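Local atomic coordinates of 3,4-dihydroxy-2-butanone 4-phosphate synthase (Acinetobacter baumannii, PDB entry 6MNZ), a protein that probably converts D-ribulose 5-phosphate to formate and 3,4-dihydroxy-2-butanone 4-phosphate, a step on the pathway to riboflavin. Residues G135-R140 against D194-R199; Y198-E203 against I327-Q332; E8-I13 against A151-L156; M22-R27 against A319-Y324. All coordinates share one frame; numbering follows the deposited sequence.

Overall arrangement
Helix 192-202 links most of the set: interaction 1 packs one side of it against the loop 135-140, and interaction 2 continues down it to helix 320-336, with the two centres 9 Å apart and Leu138 CD2 touching Met200 SD at 4.0 Å. Helix 320-336 offers its N-terminal end to the loop 22-27 in interaction 4, its centre about 11 Å from that of interaction 1. Interaction 3 lies farther out, with its centre 14 Å from that of interaction 1, and is joined to it through Leu153 and Leu195. Arg140 and Arg27 bring interactions 1 and 4 to the bound sulfate, in what is predicted to be the D-ribulose 5-phosphate site.

Interaction 1 of 4, residues G135-R140 against D194-R199; sequences GGVLHR and DLIHYR
Gly135 O is approached by two donors, both weakly: Arg199 NH1 at 3.3 Å with a bent N-H...O angle of 125°, and Leu138 N from within its own turn. The stronger partner of Arg199 NH1 is Asp149 on helix 143-153, whose OD2 also accepts from Val137 N, so one carboxylate oxygen ties the arginine to the loop backbone. A bend at chi3 (59°) sets NE; the guanidinium beyond it lies beside Gly135 and Gly136. Leu138 lies across one face of that group at about a right angle to the side chain, its CG 4.0 Å above the plane and displaced toward the rim, while Leu138 CD1 reaches Arg199 NH2 at 4.0 Å.

This is the turn between strand 127-131 and helix 143-153 of the DHBP synthase fold, laid against helix 192-202 about 3 Å from the centre of the chain. Its backbone folds tightly, with Gly136 at positive phi and a bond of 3.2 Å from His139 N to Gly136 O. Arg140, the first of five consecutive residues predicted to bind D-ribulose 5-phosphate, follows directly; it points away from the helix and pairs with a bound sulfate.

Toward the start of the helix the contact becomes apolar. Val137 points at Ile196, though the position of its CG1 there is doubtful. The other branch carries the contact, Val137 CG2 meeting Leu195 CD2 at 4.3 Å. Beyond Val137, the Ile196 side chain also leans on Ser321 and Tyr324 of helix 320-336, and Leu195 on Leu150 and Leu153.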
loop_
_atom_site.group_PDB
_atom_site.type_symbol
_atom_site.label_atom_id
_atom_site.label_comp_id
_atom_site.label_asym_id
_atom_site.label_seq_id
_atom_site.Cartn_x
_atom_site.Cartn_y
_atom_site.Cartn_z
ATOM N N GLY A 135 12.630 -3.210 -11.450
ATOM C CA GLY A 135 13.154 -2.210 -12.353
ATOM C C GLY A 135 14.462 -1.590 -11.931
ATOM O O GLY A 135 14.946 -0.668 -12.594
ATOM N N GLY A 136 15.027 -2.031 -10.811
ATOM C CA GLY A 136 16.311 -1.510 -10.389
ATOM C C GLY A 136 16.198 -0.072 -9.924
ATOM O O GLY A 136 15.180 0.354 -9.367
ATOM N N VAL A 137 17.202 0.720 -10.287
ATOM C CA VAL A 137 17.354 2.080 -9.786
ATOM C C VAL A 137 16.313 2.987 -10.434
ATOM O O VAL A 137 16.217 4.174 -10.107
ATOM C CB VAL A 137 18.787 2.584 -10.047
ATOM C CG1 VAL A 137 18.933 4.034 -9.683
ATOM C CG2 VAL A 137 19.789 1.758 -9.264
ATOM N N LEU A 138 15.466 2.418 -11.295
ATOM C CA LEU A 138 14.392 3.209 -11.887
ATOM C C LEU A 138 13.385 3.666 -10.839
ATOM O O LEU A 138 12.655 4.637 -11.074
ATOM C CB LEU A 138 13.677 2.405 -12.970
ATOM C CG LEU A 138 14.497 2.055 -14.210
ATOM C CD1 LEU A 138 13.701 1.107 -15.093
ATOM C CD2 LEU A 138 14.896 3.309 -14.971
ATOM N N HIS A 139 13.168 2.856 -9.804
ATOM C CA HIS A 139 12.062 3.062 -8.877
ATOM C C HIS A 139 12.522 3.274 -7.446
ATOM O O HIS A 139 12.183 4.297 -6.839
ATOM C CB HIS A 139 11.102 1.865 -8.952
ATOM C CG HIS A 139 10.740 1.473 -10.349
ATOM N ND1 HIS A 139 10.091 2.329 -11.213
ATOM C CD2 HIS A 139 11.051 0.373 -11.075
ATOM C CE1 HIS A 139 9.997 1.762 -12.403
ATOM N NE2 HIS A 139 10.531 0.556 -12.333
ATOM N N ARG A 140 13.325 2.363 -6.901
ATOM C CA ARG A 140 14.002 2.578 -5.630
ATOM C C ARG A 140 15.443 2.988 -5.899
ATOM O O ARG A 140 16.222 2.203 -6.450
ATOM C CB ARG A 140 13.958 1.322 -4.760
ATOM C CG ARG A 140 14.268 1.592 -3.299
ATOM C CD ARG A 140 14.482 0.304 -2.517
ATOM N NE ARG A 140 15.884 0.116 -2.153
ATOM C CZ ARG A 140 16.303 -0.413 -1.007
ATOM N NH1 ARG A 140 15.436 -1.000 -0.192
ATOM N NH2 ARG A 140 17.601 -0.605 -0.814
ATOM N N ASP A 194 23.094 10.079 -10.430
ATOM C CA ASP A 194 23.834 10.123 -11.686
ATOM C C ASP A 194 23.663 8.835 -12.479
ATOM O O ASP A 194 23.729 8.851 -13.713
ATOM C CB ASP A 194 25.317 10.384 -11.417
ATOM C CG ASP A 194 25.610 11.845 -11.133
ATOM O OD1 ASP A 194 24.702 12.548 -10.644
ATOM O OD2 ASP A 194 26.765 12.273 -11.340
ATOM N N LEU A 195 23.445 7.711 -11.793
ATOM C CA LEU A 195 23.139 6.465 -12.487
ATOM C C LEU A 195 21.696 6.431 -12.975
ATOM O O LEU A 195 21.417 5.883 -14.048
ATOM C CB LEU A 195 23.419 5.273 -11.572
ATOM C CG LEU A 195 23.364 3.899 -12.244
ATOM C CD1 LEU A 195 24.435 3.773 -13.319
ATOM C CD2 LEU A 195 23.510 2.793 -11.207
ATOM N N ILE A 196 20.756 6.946 -12.175
ATOM C CA ILE A 196 19.386 7.122 -12.652
ATOM C C ILE A 196 19.394 7.831 -14.000
ATOM O O ILE A 196 18.809 7.359 -14.982
ATOM C CB ILE A 196 18.547 7.902 -11.624
ATOM C CG1 ILE A 196 18.301 7.048 -10.384
ATOM C CG2 ILE A 196 17.217 8.319 -12.238
ATOM C CD1 ILE A 196 17.722 7.798 -9.215
ATOM N N HIS A 197 20.020 9.007 -14.046
ATOM C CA HIS A 197 19.969 9.824 -15.251
ATOM C C HIS A 197 20.667 9.142 -16.418
ATOM O O HIS A 197 20.172 9.193 -17.549
ATOM C CB HIS A 197 20.601 11.187 -14.975
ATOM C CG HIS A 197 20.498 12.144 -16.120
ATOM N ND1 HIS A 197 19.290 12.609 -16.596
ATOM C CD2 HIS A 197 21.453 12.738 -16.872
ATOM C CE1 HIS A 197 19.506 13.422 -17.614
ATOM N NE2 HIS A 197 20.810 13.547 -17.778
ATOM N N TYR A 198 21.730 8.384 -16.147
ATOM C CA TYR A 198 22.383 7.629 -17.209
ATOM C C TYR A 198 21.421 6.623 -17.829
ATOM O O TYR A 198 21.259 6.574 -19.054
ATOM C CB TYR A 198 23.624 6.922 -16.663
ATOM C CG TYR A 198 24.380 6.139 -17.709
ATOM C CD1 TYR A 198 25.434 6.711 -18.405
ATOM C CD2 TYR A 198 24.079 4.808 -17.958
ATOM C CE1 TYR A 198 26.092 6.018 -19.399
ATOM C CE2 TYR A 198 24.734 4.103 -18.946
ATOM C CZ TYR A 198 25.730 4.718 -19.673
ATOM O OH TYR A 198 26.371 4.032 -20.676
ATOM N N ARG A 199 20.783 5.800 -16.994
ATOM C CA ARG A 199 19.849 4.802 -17.502
ATOM C C ARG A 199 18.731 5.454 -18.306
ATOM O O ARG A 199 18.265 4.891 -19.304
ATOM C CB ARG A 199 19.266 3.993 -16.343
ATOM C CG ARG A 199 20.268 3.084 -15.649
ATOM C CD ARG A 199 19.572 1.965 -14.886
ATOM N NE ARG A 199 18.751 1.134 -15.762
ATOM C CZ ARG A 199 17.988 0.128 -15.347
ATOM N NH1 ARG A 199 17.904 -0.156 -14.054
ATOM N NH2 ARG A 199 17.205 -0.505 -16.212
#

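Interaction 2 of 4, residues Y198-E203 against I327-Q332; sequences YRMTNE and IGVGAQ
Met200 is the first residue of 198-203 to meet the other helix, and it does so where that helix has only backbone to offer: Met200 CG sits 4.0 Å from Gly328 CA. The thioether bends at chi2 (-59°), which places SD, and again at chi3 (-148°), which places CE. Its end reaches Val329, with Met200 CE 3.8 Å from Val329 CG2; that branch lies beside the valine backbone N, and Met200 CE is equally close to Val329 N. The sulfur is approached by the amide of Gln332, NE2 standing 3.5 Å from Met200 SD, and the two side chains cross at about a right angle.

The helix segments run almost parallel, 8° apart in direction, with their axes 9.7 Å from each other. They join helix 192-202, which follows the last strand of the DHBP synthase sheet, to helix 320-336 in the part related to GTP cyclohydrolase II, and so form a seam between the two halves of this two-domain protein.

Further along, Glu203 presents its backbone toward the same amide, with Gln332 NE2 3.8 Å from Glu203 O. The other end of the amide is held by the linker that follows, Gln332 OE1 accepting from Thr205 N. The Glu203 carboxylate forms a salt bridge back to Arg199: NE and NH2 both donate side-on to OE1, at 3.0 Å from Arg199 NE and 3.1 Å from Arg199 NH2, with that oxygen lying in the guanidinium plane.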
loop_
_atom_site.group_PDB
_atom_site.type_symbol
_atom_site.label_atom_id
_atom_site.label_comp_id
_atom_site.label_asym_id
_atom_site.label_seq_id
_atom_site.Cartn_x
_atom_site.Cartn_y
_atom_site.Cartn_z
ATOM N N TYR A 198 21.730 8.384 -16.147
ATOM C CA TYR A 198 22.383 7.629 -17.209
ATOM C C TYR A 198 21.421 6.623 -17.829
ATOM O O TYR A 198 21.259 6.574 -19.054
ATOM C CB TYR A 198 23.624 6.922 -16.663
ATOM C CG TYR A 198 24.380 6.139 -17.709
ATOM C CD1 TYR A 198 25.434 6.711 -18.405
ATOM C CD2 TYR A 198 24.079 4.808 -17.958
ATOM C CE1 TYR A 198 26.092 6.018 -19.399
ATOM C CE2 TYR A 198 24.734 4.103 -18.946
ATOM C CZ TYR A 198 25.730 4.718 -19.673
ATOM O OH TYR A 198 26.371 4.032 -20.676
ATOM N N ARG A 199 20.783 5.800 -16.994
ATOM C CA ARG A 199 19.849 4.802 -17.502
ATOM C C ARG A 199 18.731 5.454 -18.306
ATOM O O ARG A 199 18.265 4.891 -19.304
ATOM C CB ARG A 199 19.266 3.993 -16.343
ATOM C CG ARG A 199 20.268 3.084 -15.649
ATOM C CD ARG A 199 19.572 1.965 -14.886
ATOM N NE ARG A 199 18.751 1.134 -15.762
ATOM C CZ ARG A 199 17.988 0.128 -15.347
ATOM N NH1 ARG A 199 17.904 -0.156 -14.054
ATOM N NH2 ARG A 199 17.205 -0.505 -16.212
ATOM N N MET A 200 18.236 6.602 -17.843
ATOM C CA MET A 200 17.176 7.293 -18.564
ATOM C C MET A 200 17.655 7.851 -19.897
ATOM O O MET A 200 16.837 8.039 -20.804
ATOM C CB MET A 200 16.606 8.421 -17.704
ATOM C CG MET A 200 15.925 7.948 -16.431
ATOM S SD MET A 200 14.537 6.833 -16.724
ATOM C CE MET A 200 13.463 7.256 -15.352
ATOM N N THR A 201 18.960 8.065 -20.060
ATOM C CA THR A 201 19.472 8.689 -21.273
ATOM C C THR A 201 19.922 7.673 -22.312
ATOM O O THR A 201 20.008 8.011 -23.497
ATOM C CB THR A 201 20.646 9.617 -20.944
ATOM O OG1 THR A 201 21.722 8.854 -20.382
ATOM C CG2 THR A 201 20.221 10.697 -19.960
ATOM N N ASN A 202 20.296 6.464 -21.884
ATOM C CA ASN A 202 20.910 5.481 -22.769
ATOM C C ASN A 202 20.096 4.194 -22.850
ATOM O O ASN A 202 20.601 3.175 -23.333
ATOM C CB ASN A 202 22.337 5.176 -22.311
ATOM C CG ASN A 202 23.219 6.409 -22.304
ATOM O OD1 ASN A 202 23.478 6.994 -21.253
ATOM N ND2 ASN A 202 23.746 6.763 -23.471
ATOM N N GLU A 203 18.843 4.222 -22.401
ATOM C CA GLU A 203 17.961 3.066 -22.473
ATOM C C GLU A 203 16.548 3.531 -22.788
ATOM O O GLU A 203 16.077 4.531 -22.236
ATOM C CB GLU A 203 17.964 2.274 -21.156
ATOM C CG GLU A 203 19.347 1.862 -20.659
ATOM C CD GLU A 203 19.304 1.213 -19.281
ATOM O OE1 GLU A 203 18.192 1.044 -18.736
ATOM O OE2 GLU A 203 20.383 0.945 -18.709
ATOM N N ILE A 327 11.459 13.177 -14.500
ATOM C CA ILE A 327 11.624 13.831 -15.790
ATOM C C ILE A 327 12.202 12.878 -16.826
ATOM O O ILE A 327 11.916 13.028 -18.019
ATOM C CB ILE A 327 12.500 15.091 -15.635
ATOM C CG1 ILE A 327 12.061 16.170 -16.632
ATOM C CG2 ILE A 327 13.976 14.758 -15.819
ATOM C CD1 ILE A 327 10.696 16.775 -16.334
ATOM N N GLY A 328 12.840 11.792 -16.389
ATOM C CA GLY A 328 13.254 10.764 -17.329
ATOM C C GLY A 328 12.085 9.996 -17.914
ATOM O O GLY A 328 12.042 9.738 -19.120
ATOM N N VAL A 329 11.115 9.627 -17.074
ATOM C CA VAL A 329 9.875 9.050 -17.585
ATOM C C VAL A 329 9.122 10.081 -18.414
ATOM O O VAL A 329 8.758 9.827 -19.568
ATOM C CB VAL A 329 9.013 8.516 -16.427
ATOM C CG1 VAL A 329 7.627 8.108 -16.924
ATOM C CG2 VAL A 329 9.702 7.340 -15.757
ATOM N N GLY A 330 8.996 11.299 -17.888
ATOM C CA GLY A 330 8.310 12.345 -18.624
ATOM C C GLY A 330 8.995 12.707 -19.927
ATOM O O GLY A 330 8.326 13.040 -20.908
ATOM N N ALA A 331 10.314 12.524 -19.998
ATOM C CA ALA A 331 11.051 12.915 -21.193
ATOM C C ALA A 331 10.945 11.859 -22.286
ATOM O O ALA A 331 10.779 12.198 -23.464
ATOM C CB ALA A 331 12.517 13.175 -20.847
ATOM N N GLN A 332 10.959 10.578 -21.910
ATOM C CA GLN A 332 10.788 9.519 -22.897
ATOM C C GLN A 332 9.375 9.504 -23.462
ATOM O O GLN A 332 9.191 9.241 -24.656
ATOM C CB GLN A 332 11.123 8.165 -22.276
ATOM C CG GLN A 332 12.575 8.026 -21.844
ATOM C CD GLN A 332 12.866 6.690 -21.183
ATOM O OE1 GLN A 332 12.291 5.664 -21.550
ATOM N NE2 GLN A 332 13.731 6.704 -20.174
#

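Interaction 3 of 4, residues E8-I13 against A151-L156; sequences ELVADI and ARLAGL
With CG1 anti to its backbone N (chi1 179°), Val10 sends that methyl against the last turn of helix 143-153, while Ile13, whose CG2 is likewise anti to N, extends a methyl to the same turn one helical step further on. What they meet is a Schellman motif: Gly155, at positive phi, is the C-prime residue, Leu156 N bonds back to Ala151 O, and Gly155 N to Arg152 O. Helix 6-15 thus rests on the end of helix 143-153 within the DHBP synthase fold, and the contact across the two segments is made without a hydrogen bond.

Both Val10 methyls meet Leu153, the side chains crossing at about a right angle. CG1 of Val10 is 3.6 Å from Leu153 CB, and its second branch, CG2, lies 3.9 Å from Leu153 CD1. Ala154, the first residue to leave helical angles, sits between Val10 and Ile13, its CB 3.7 Å from Val10 O and 3.9 Å from Ile13 CG2. That same isoleucine methyl rests against Ala151 CA.

Leu150 of helix 143-153 touches both Val10 and Ile13, and Val19 and Ala36 of the sheet close in on Ile13. Ala154 O accepts a bond from Arg14, next along the first helix. Beyond the glycine, Leu156 returns toward helix 6-15 and sets CD1 4.0 Å from Ile13 O.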
loop_
_atom_site.group_PDB
_atom_site.type_symbol
_atom_site.label_atom_id
_atom_site.label_comp_id
_atom_site.label_asym_id
_atom_site.label_seq_id
_atom_site.Cartn_x
_atom_site.Cartn_y
_atom_site.Cartn_z
ATOM N N GLU A 8 32.828 5.461 -16.495
ATOM C CA GLU A 8 33.991 4.880 -15.833
ATOM C C GLU A 8 33.570 3.959 -14.696
ATOM O O GLU A 8 34.226 2.942 -14.441
ATOM C CB GLU A 8 34.906 5.984 -15.308
ATOM C CG GLU A 8 35.452 6.908 -16.381
ATOM C CD GLU A 8 36.081 8.160 -15.802
ATOM O OE1 GLU A 8 35.446 8.802 -14.938
ATOM O OE2 GLU A 8 37.246 8.451 -16.145
ATOM N N LEU A 9 32.563 4.368 -13.923
ATOM C CA LEU A 9 32.061 3.518 -12.851
ATOM C C LEU A 9 31.644 2.150 -13.379
ATOM O O LEU A 9 32.014 1.118 -12.805
ATOM C CB LEU A 9 30.888 4.202 -12.151
ATOM C CG LEU A 9 31.152 5.625 -11.655
ATOM C CD1 LEU A 9 29.891 6.224 -11.049
ATOM C CD2 LEU A 9 32.293 5.644 -10.652
ATOM N N VAL A 10 30.967 2.116 -14.527
ATOM C CA VAL A 10 30.631 0.839 -15.150
ATOM C C VAL A 10 31.897 0.107 -15.580
ATOM O O VAL A 10 31.978 -1.123 -15.491
ATOM C CB VAL A 10 29.675 1.055 -16.337
ATOM C CG1 VAL A 10 29.344 -0.270 -17.003
ATOM C CG2 VAL A 10 28.402 1.753 -15.882
ATOM N N ALA A 11 32.916 0.849 -16.024
ATOM C CA ALA A 11 34.100 0.208 -16.586
ATOM C C ALA A 11 34.956 -0.423 -15.495
ATOM O O ALA A 11 35.531 -1.500 -15.695
ATOM C CB ALA A 11 34.914 1.226 -17.384
ATOM N N ASP A 12 35.049 0.228 -14.335
ATOM C CA ASP A 12 35.807 -0.341 -13.227
ATOM C C ASP A 12 35.130 -1.591 -12.682
ATOM O O ASP A 12 35.800 -2.588 -12.389
ATOM C CB ASP A 12 35.977 0.699 -12.123
ATOM C CG ASP A 12 37.171 1.599 -12.357
ATOM O OD1 ASP A 12 37.652 2.211 -11.383
ATOM O OD2 ASP A 12 37.702 1.596 -13.488
ATOM N N ILE A 13 33.797 -1.602 -12.659
ATOM C CA ILE A 13 33.074 -2.799 -12.248
ATOM C C ILE A 13 33.360 -3.940 -13.216
ATOM O O ILE A 13 33.684 -5.058 -12.801
ATOM C CB ILE A 13 31.566 -2.502 -12.151
ATOM C CG1 ILE A 13 31.280 -1.567 -10.971
ATOM C CG2 ILE A 13 30.773 -3.793 -12.018
ATOM C CD1 ILE A 13 31.476 -2.201 -9.600
ATOM N N ALA A 151 26.406 -3.489 -11.947
ATOM C CA ALA A 151 27.003 -4.733 -12.418
ATOM C C ALA A 151 26.383 -5.173 -13.736
ATOM O O ALA A 151 27.070 -5.724 -14.604
ATOM C CB ALA A 151 26.843 -5.824 -11.361
ATOM N N ARG A 152 25.078 -4.945 -13.901
ATOM C CA ARG A 152 24.422 -5.279 -15.159
ATOM C C ARG A 152 25.020 -4.492 -16.318
ATOM O O ARG A 152 25.315 -5.061 -17.375
ATOM C CB ARG A 152 22.922 -5.011 -15.045
ATOM C CG ARG A 152 22.164 -5.119 -16.355
ATOM C CD ARG A 152 20.677 -4.879 -16.144
ATOM N NE ARG A 152 20.047 -5.980 -15.418
ATOM C CZ ARG A 152 19.672 -5.931 -14.143
ATOM N NH1 ARG A 152 19.962 -4.876 -13.387
ATOM N NH2 ARG A 152 19.050 -6.971 -13.604
ATOM N N LEU A 153 25.338 -3.216 -16.091
ATOM C CA LEU A 153 25.841 -2.375 -17.169
ATOM C C LEU A 153 27.246 -2.768 -17.600
ATOM O O LEU A 153 27.618 -2.532 -18.754
ATOM C CB LEU A 153 25.823 -0.908 -16.743
ATOM C CG LEU A 153 24.447 -0.245 -16.675
ATOM C CD1 LEU A 153 24.550 1.117 -16.007
ATOM C CD2 LEU A 153 23.838 -0.121 -18.063
ATOM N N ALA A 154 28.014 -3.404 -16.718
ATOM C CA ALA A 154 29.249 -4.072 -17.101
ATOM C C ALA A 154 29.007 -5.408 -17.790
ATOM O O ALA A 154 29.943 -6.211 -17.890
ATOM C CB ALA A 154 30.137 -4.281 -15.872
ATOM N N GLY A 155 27.758 -5.724 -18.126
ATOM C CA GLY A 155 27.457 -6.968 -18.805
ATOM C C GLY A 155 27.636 -8.202 -17.956
ATOM O O GLY A 155 27.617 -9.315 -18.487
ATOM N N LEU A 156 27.722 -8.041 -16.643
ATOM C CA LEU A 156 27.911 -9.154 -15.727
ATOM C C LEU A 156 26.588 -9.525 -15.063
ATOM O O LEU A 156 25.535 -8.953 -15.359
ATOM C CB LEU A 156 28.967 -8.801 -14.677
ATOM C CG LEU A 156 30.368 -8.553 -15.241
ATOM C CD1 LEU A 156 31.288 -7.967 -14.185
ATOM C CD2 LEU A 156 30.955 -9.840 -15.804
#

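Interaction 4 of 4, residues M22-R27 against A319-Y324; sequences MDDEDR and ALSHQY. With SO4 (sulfate ion), chain C.
Asp24 receives Ser321 with both carboxylate oxygens. Ser321 N donates to Asp24 OD2 at 2.6 Å in a nearly straight bond (176°), along the syn lone pair on the side of the other oxygen. The hydroxyl gives its proton to the second oxygen, Ser321 OG to Asp24 OD1 at 2.7 Å, coming from well above the carboxylate plane. With chi1 at -67° the serine OG stands beside its own backbone N, which lets one residue present two donors to one acid. Leu320 CB packs against Asp24 OD2 from the same turn.

Two residues along, Asp26 takes the amide of the N-cap residue: Ala319 N donates to the syn lone pair of Asp26 OD2 at 3.0 Å. Ala319 caps helix 320-336, so two acids of the loop 22-27 sit at the start of a helix from the part related to GTP cyclohydrolase II, while their own loop belongs to the DHBP synthase part.

Arg27, extended from CG to NE, carries its guanidinium to a sulfate, probably from the crystallisation liquor. Arg27 NH2 donates to sulfate O4 at 3.2 Å and almost straight (172°), and Arg27 NH1 to sulfate O2 at 3.0 Å. A weak salt bridge from Arg27 NH1 to Asp23 OD2, in the guanidinium plane, steadies the group; Asp23 in turn accepts from backbone amides of Glu28 and Glu30. His143 and Thr144 also bond the sulfate.

Carboxylates against a helix N terminus should be stabilised by its dipole, and an anion held among residues predicted to bind D-ribulose 5-phosphate is consistent with a site suited to that substrate.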
loop_
_atom_site.group_PDB
_atom_site.type_symbol
_atom_site.label_atom_id
_atom_site.label_comp_id
_atom_site.label_asym_id
_atom_site.label_seq_id
_atom_site.Cartn_x
_atom_site.Cartn_y
_atom_site.Cartn_z
ATOM N N MET A 22 27.222 6.873 -3.770
ATOM C CA MET A 22 26.428 7.614 -2.804
ATOM C C MET A 22 24.975 7.638 -3.253
ATOM O O MET A 22 24.683 7.826 -4.438
ATOM C CB MET A 22 26.943 9.045 -2.653
ATOM C CG MET A 22 28.367 9.140 -2.147
ATOM S SD MET A 22 28.910 10.848 -1.923
ATOM C CE MET A 22 29.580 11.203 -3.542
ATOM N N ASP A 23 24.069 7.539 -2.287
ATOM C CA ASP A 23 22.667 7.817 -2.535
ATOM C C ASP A 23 22.367 9.280 -2.222
ATOM O O ASP A 23 23.250 10.061 -1.863
ATOM C CB ASP A 23 21.789 6.884 -1.706
ATOM C CG ASP A 23 21.833 7.208 -0.226
ATOM O OD1 ASP A 23 22.868 7.745 0.230
ATOM O OD2 ASP A 23 20.755 7.182 0.403
ATOM N N ASP A 24 21.117 9.677 -2.448
ATOM C CA ASP A 24 20.727 11.068 -2.274
ATOM C C ASP A 24 21.082 11.546 -0.872
ATOM O O ASP A 24 20.940 10.812 0.109
ATOM C CB ASP A 24 19.228 11.233 -2.529
ATOM C CG ASP A 24 18.895 11.291 -4.005
ATOM O OD1 ASP A 24 19.740 10.867 -4.820
ATOM O OD2 ASP A 24 17.812 11.797 -4.357
ATOM N N GLU A 25 21.576 12.783 -0.787
ATOM C CA GLU A 25 22.026 13.312 0.493
ATOM C C GLU A 25 20.915 13.284 1.533
ATOM O O GLU A 25 21.204 13.302 2.734
ATOM C CB GLU A 25 22.545 14.741 0.301
ATOM C CG GLU A 25 22.826 15.513 1.585
ATOM C CD GLU A 25 22.971 17.004 1.343
ATOM O OE1 GLU A 25 22.157 17.778 1.887
ATOM O OE2 GLU A 25 23.888 17.399 0.590
ATOM N N ASP A 26 19.657 13.202 1.104
ATOM C CA ASP A 26 18.529 13.213 2.022
ATOM C C ASP A 26 17.869 11.848 2.192
ATOM O O ASP A 26 16.742 11.792 2.698
ATOM C CB ASP A 26 17.489 14.236 1.551
ATOM C CG ASP A 26 16.965 13.938 0.156
ATOM O OD1 ASP A 26 17.793 13.616 -0.722
ATOM O OD2 ASP A 26 15.805 14.308 -0.126
ATOM N N ARG A 27 18.432 10.781 1.616
ATOM C CA ARG A 27 17.833 9.465 1.816
ATOM C C ARG A 27 18.505 8.609 2.884
ATOM O O ARG A 27 18.091 8.648 4.047
ATOM C CB ARG A 27 17.837 8.698 0.489
ATOM C CG ARG A 27 17.161 7.340 0.549
ATOM C CD ARG A 27 17.321 6.586 -0.764
ATOM N NE ARG A 27 16.874 5.201 -0.661
ATOM C CZ ARG A 27 17.629 4.195 -0.226
ATOM N NH1 ARG A 27 18.901 4.396 0.096
ATOM N NH2 ARG A 27 17.114 2.976 -0.145
ATOM N N ALA A 319 15.168 15.069 -2.968
ATOM C CA ALA A 319 14.889 13.752 -3.532
ATOM C C ALA A 319 15.309 13.699 -5.001
ATOM O O ALA A 319 14.485 13.570 -5.910
ATOM C CB ALA A 319 13.412 13.391 -3.365
ATOM N N LEU A 320 16.584 14.027 -5.223
ATOM C CA LEU A 320 17.079 14.215 -6.582
ATOM C C LEU A 320 16.898 12.959 -7.420
ATOM O O LEU A 320 16.661 13.048 -8.630
ATOM C CB LEU A 320 18.553 14.615 -6.542
ATOM C CG LEU A 320 19.130 15.344 -7.756
ATOM C CD1 LEU A 320 18.301 16.562 -8.123
ATOM C CD2 LEU A 320 20.574 15.742 -7.472
ATOM N N SER A 321 17.011 11.783 -6.800
ATOM C CA SER A 321 16.658 10.547 -7.486
ATOM C C SER A 321 15.228 10.603 -8.011
ATOM O O SER A 321 14.974 10.315 -9.186
ATOM C CB SER A 321 16.837 9.362 -6.539
ATOM O OG SER A 321 18.204 9.178 -6.227
ATOM N N HIS A 322 14.276 10.951 -7.144
ATOM C CA HIS A 322 12.880 11.006 -7.557
ATOM C C HIS A 322 12.640 12.049 -8.639
ATOM O O HIS A 322 11.669 11.929 -9.393
ATOM C CB HIS A 322 11.992 11.297 -6.347
ATOM C CG HIS A 322 10.528 11.296 -6.659
ATOM N ND1 HIS A 322 9.877 12.395 -7.176
ATOM C CD2 HIS A 322 9.607 10.304 -6.609
ATOM C CE1 HIS A 322 8.594 12.114 -7.321
ATOM N NE2 HIS A 322 8.413 10.840 -7.027
ATOM N N GLN A 323 13.510 13.053 -8.750
ATOM C CA GLN A 323 13.378 14.038 -9.818
ATOM C C GLN A 323 13.823 13.461 -11.157
ATOM O O GLN A 323 13.083 13.523 -12.145
ATOM C CB GLN A 323 14.186 15.290 -9.479
ATOM C CG GLN A 323 13.632 16.096 -8.314
ATOM C CD GLN A 323 14.445 17.345 -8.031
ATOM O OE1 GLN A 323 15.400 17.652 -8.745
ATOM N NE2 GLN A 323 14.049 18.092 -7.008
ATOM N N TYR A 324 15.016 12.861 -11.197
ATOM C CA TYR A 324 15.506 12.270 -12.435
ATOM C C TYR A 324 14.654 11.083 -12.863
ATOM O O TYR A 324 14.544 10.800 -14.061
ATOM C CB TYR A 324 16.960 11.827 -12.274
ATOM C CG TYR A 324 17.928 12.939 -11.932
ATOM C CD1 TYR A 324 17.566 14.272 -12.071
ATOM C CD2 TYR A 324 19.253 12.653 -11.641
ATOM C CE1 TYR A 324 18.470 15.286 -11.824
ATOM C CE2 TYR A 324 20.175 13.658 -11.442
ATOM C CZ TYR A 324 19.776 14.972 -11.518
ATOM O OH TYR A 324 20.690 15.977 -11.297
HETATM S S SO4 C . 19.983 0.509 0.354
HETATM O O1 SO4 C . 19.673 -0.103 -0.935
HETATM O O2 SO4 C . 20.549 1.835 0.136
HETATM O O3 SO4 C . 20.950 -0.325 1.058
HETATM O O4 SO4 C . 18.775 0.639 1.163
#